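Local coordinates for protein 11S globulin isoform 1 (Cocos nucifera, PDB 5WPW) that serves as a hexameric 11S seed storage globulin of coconut, a nutrient reservoir for the seedling and a potential food allergen, at the interface of chains A and B. Numbering follows the deposited sequence. Chains: chain A/B, 11S globulin isoform 1.

The interface of chains A and B. Residues chain A 80-81, 84, 86, 103; chain B 377, 409, 411.
A polar patch in the two-fold symmetric interface of two cupin-family 11S globulin subunits joins A:Gln84 and A:Glu103, from the short strands 83-85 and 102-104, to loop residues B:Lys377, B:Asp409 and B:Val411, and helps hold neighbouring subunits together within the hexamer. A:Gln84 reads the backbone of chain B with both ends of its amide. A:Gln84 OE1, the amide oxygen, accepts from B:Val411 N at 2.9 Å, the donor tilted from the carbonyl plane. A:Gln84 NE2 donates to B:Asp409 O at 3.1 Å, in that carbonyl's plane (159° at O), though the oxygen sits somewhat out of the glutamine's own amide plane. Glutamine suits this place because one flat group offers donor and acceptor, and the two bonds together should fix the flip of the amide. Its CG sits between the backbone N and carbonyl carbon (chi1 34°), and the chain then runs extended to chain B. B:Asp409 contributes its backbone carbonyl, a role independent of its side chain. A:Phe86 turns its ring edge, probably slightly positive, to A:Gln84 OE1 and to this carbonyl, A:Phe86 CZ lying 3.7 Å from B:Asp409 O. Sliding past the glutamine in the opposite direction, B:Lys377 bends at chi3 and chi4. B:Lys377 NZ meets A:Glu103 OE2 from above the carboxylate plane at 3.2 Å, in a hydrogen-bonded salt bridge, and forms a looser one with A:Glu81 OE1 at 3.5 Å. The paired carboxylates would favour a charged lysine, whose aliphatic stem loosely passes A:Pro80. Glutamate suits position 103 because A:Glu103 OE2 also takes a weak bond from A:Gln84 NE2 (3.0 Å), linking amide and ion cluster. B:Val411 CG2 sits over the amide face, 3.8 Å from A:Gln84 CD, and against A:Glu81 O at 3.4 Å, a compact methyl fitting between them.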
loop_
_atom_site.group_PDB
_atom_site.type_symbol
_atom_site.label_atom_id
_atom_site.label_comp_id
_atom_site.label_asym_id
_atom_site.label_seq_id
_atom_site.Cartn_x
_atom_site.Cartn_y
_atom_site.Cartn_z
ATOM N N PRO A 80 1.696 -25.473 6.575
ATOM C CA PRO A 80 1.720 -26.944 6.524
ATOM C C PRO A 80 3.123 -27.477 6.333
ATOM O O PRO A 80 3.986 -26.805 5.761
ATOM C CB PRO A 80 0.842 -27.283 5.308
ATOM C CG PRO A 80 0.829 -26.022 4.470
ATOM C CD PRO A 80 0.974 -24.884 5.438
ATOM N N GLU A 81 3.341 -28.708 6.832
ATOM C CA GLU A 81 4.545 -29.474 6.516
ATOM C C GLU A 81 4.424 -29.988 5.096
ATOM O O GLU A 81 3.507 -30.747 4.785
ATOM C CB GLU A 81 4.728 -30.639 7.483
ATOM C CG GLU A 81 5.118 -30.229 8.874
ATOM C CD GLU A 81 3.941 -29.659 9.625
ATOM O OE1 GLU A 81 2.792 -30.027 9.285
ATOM O OE2 GLU A 81 4.156 -28.828 10.538
ATOM N N GLN A 84 7.533 -34.575 3.038
ATOM C CA GLN A 84 6.976 -35.742 3.714
ATOM C C GLN A 84 7.261 -36.997 2.896
ATOM O O GLN A 84 7.369 -36.952 1.669
ATOM C CB GLN A 84 5.463 -35.594 3.977
ATOM C CG GLN A 84 4.664 -34.821 2.909
ATOM C CD GLN A 84 3.151 -34.733 3.203
ATOM O OE1 GLN A 84 2.331 -34.982 2.317
ATOM N NE2 GLN A 84 2.787 -34.361 4.432
ATOM N N PHE A 86 6.061 -41.343 3.063
ATOM C CA PHE A 86 5.220 -42.369 3.660
ATOM C C PHE A 86 5.751 -43.747 3.296
ATOM O O PHE A 86 6.302 -43.942 2.210
ATOM C CB PHE A 86 3.757 -42.255 3.183
ATOM C CG PHE A 86 3.111 -40.922 3.464
ATOM C CD1 PHE A 86 3.221 -39.875 2.556
ATOM C CD2 PHE A 86 2.374 -40.723 4.622
ATOM C CE1 PHE A 86 2.614 -38.652 2.807
ATOM C CE2 PHE A 86 1.768 -39.508 4.880
ATOM C CZ PHE A 86 1.888 -38.467 3.977
ATOM N N GLU A 103 7.853 -36.104 8.473
ATOM C CA GLU A 103 7.280 -34.964 7.773
ATOM C C GLU A 103 7.722 -33.717 8.515
ATOM O O GLU A 103 7.783 -33.700 9.750
ATOM C CB GLU A 103 5.748 -35.042 7.674
ATOM C CG GLU A 103 5.022 -34.521 8.883
ATOM C CD GLU A 103 3.549 -34.268 8.634
ATOM O OE1 GLU A 103 2.812 -34.115 9.634
ATOM O OE2 GLU A 103 3.130 -34.230 7.452
ATOM N N LYS B 377 -4.085 -32.963 2.345
ATOM C CA LYS B 377 -3.929 -32.290 3.633
ATOM C C LYS B 377 -4.562 -30.899 3.659
ATOM O O LYS B 377 -5.050 -30.461 4.706
ATOM C CB LYS B 377 -2.447 -32.191 3.974
ATOM C CG LYS B 377 -2.155 -31.571 5.328
ATOM C CD LYS B 377 -0.690 -31.136 5.412
ATOM C CE LYS B 377 0.201 -32.264 5.862
ATOM N NZ LYS B 377 0.867 -31.985 7.156
ATOM N N ASP B 409 -3.525 -36.667 5.080
ATOM C CA ASP B 409 -2.240 -36.199 5.586
ATOM C C ASP B 409 -1.231 -35.894 4.484
ATOM O O ASP B 409 -0.129 -35.430 4.792
ATOM C CB ASP B 409 -1.640 -37.231 6.549
ATOM C CG ASP B 409 -2.532 -37.498 7.750
ATOM O OD1 ASP B 409 -3.691 -37.028 7.758
ATOM O OD2 ASP B 409 -2.077 -38.188 8.686
ATOM N N VAL B 411 0.023 -33.880 0.986
ATOM C CA VAL B 411 -0.181 -32.491 0.567
ATOM C C VAL B 411 -0.694 -32.390 -0.868
ATOM O O VAL B 411 -1.840 -31.977 -1.093
ATOM C CB VAL B 411 1.096 -31.651 0.741
ATOM C CG1 VAL B 411 0.896 -30.264 0.112
ATOM C CG2 VAL B 411 1.430 -31.508 2.218
#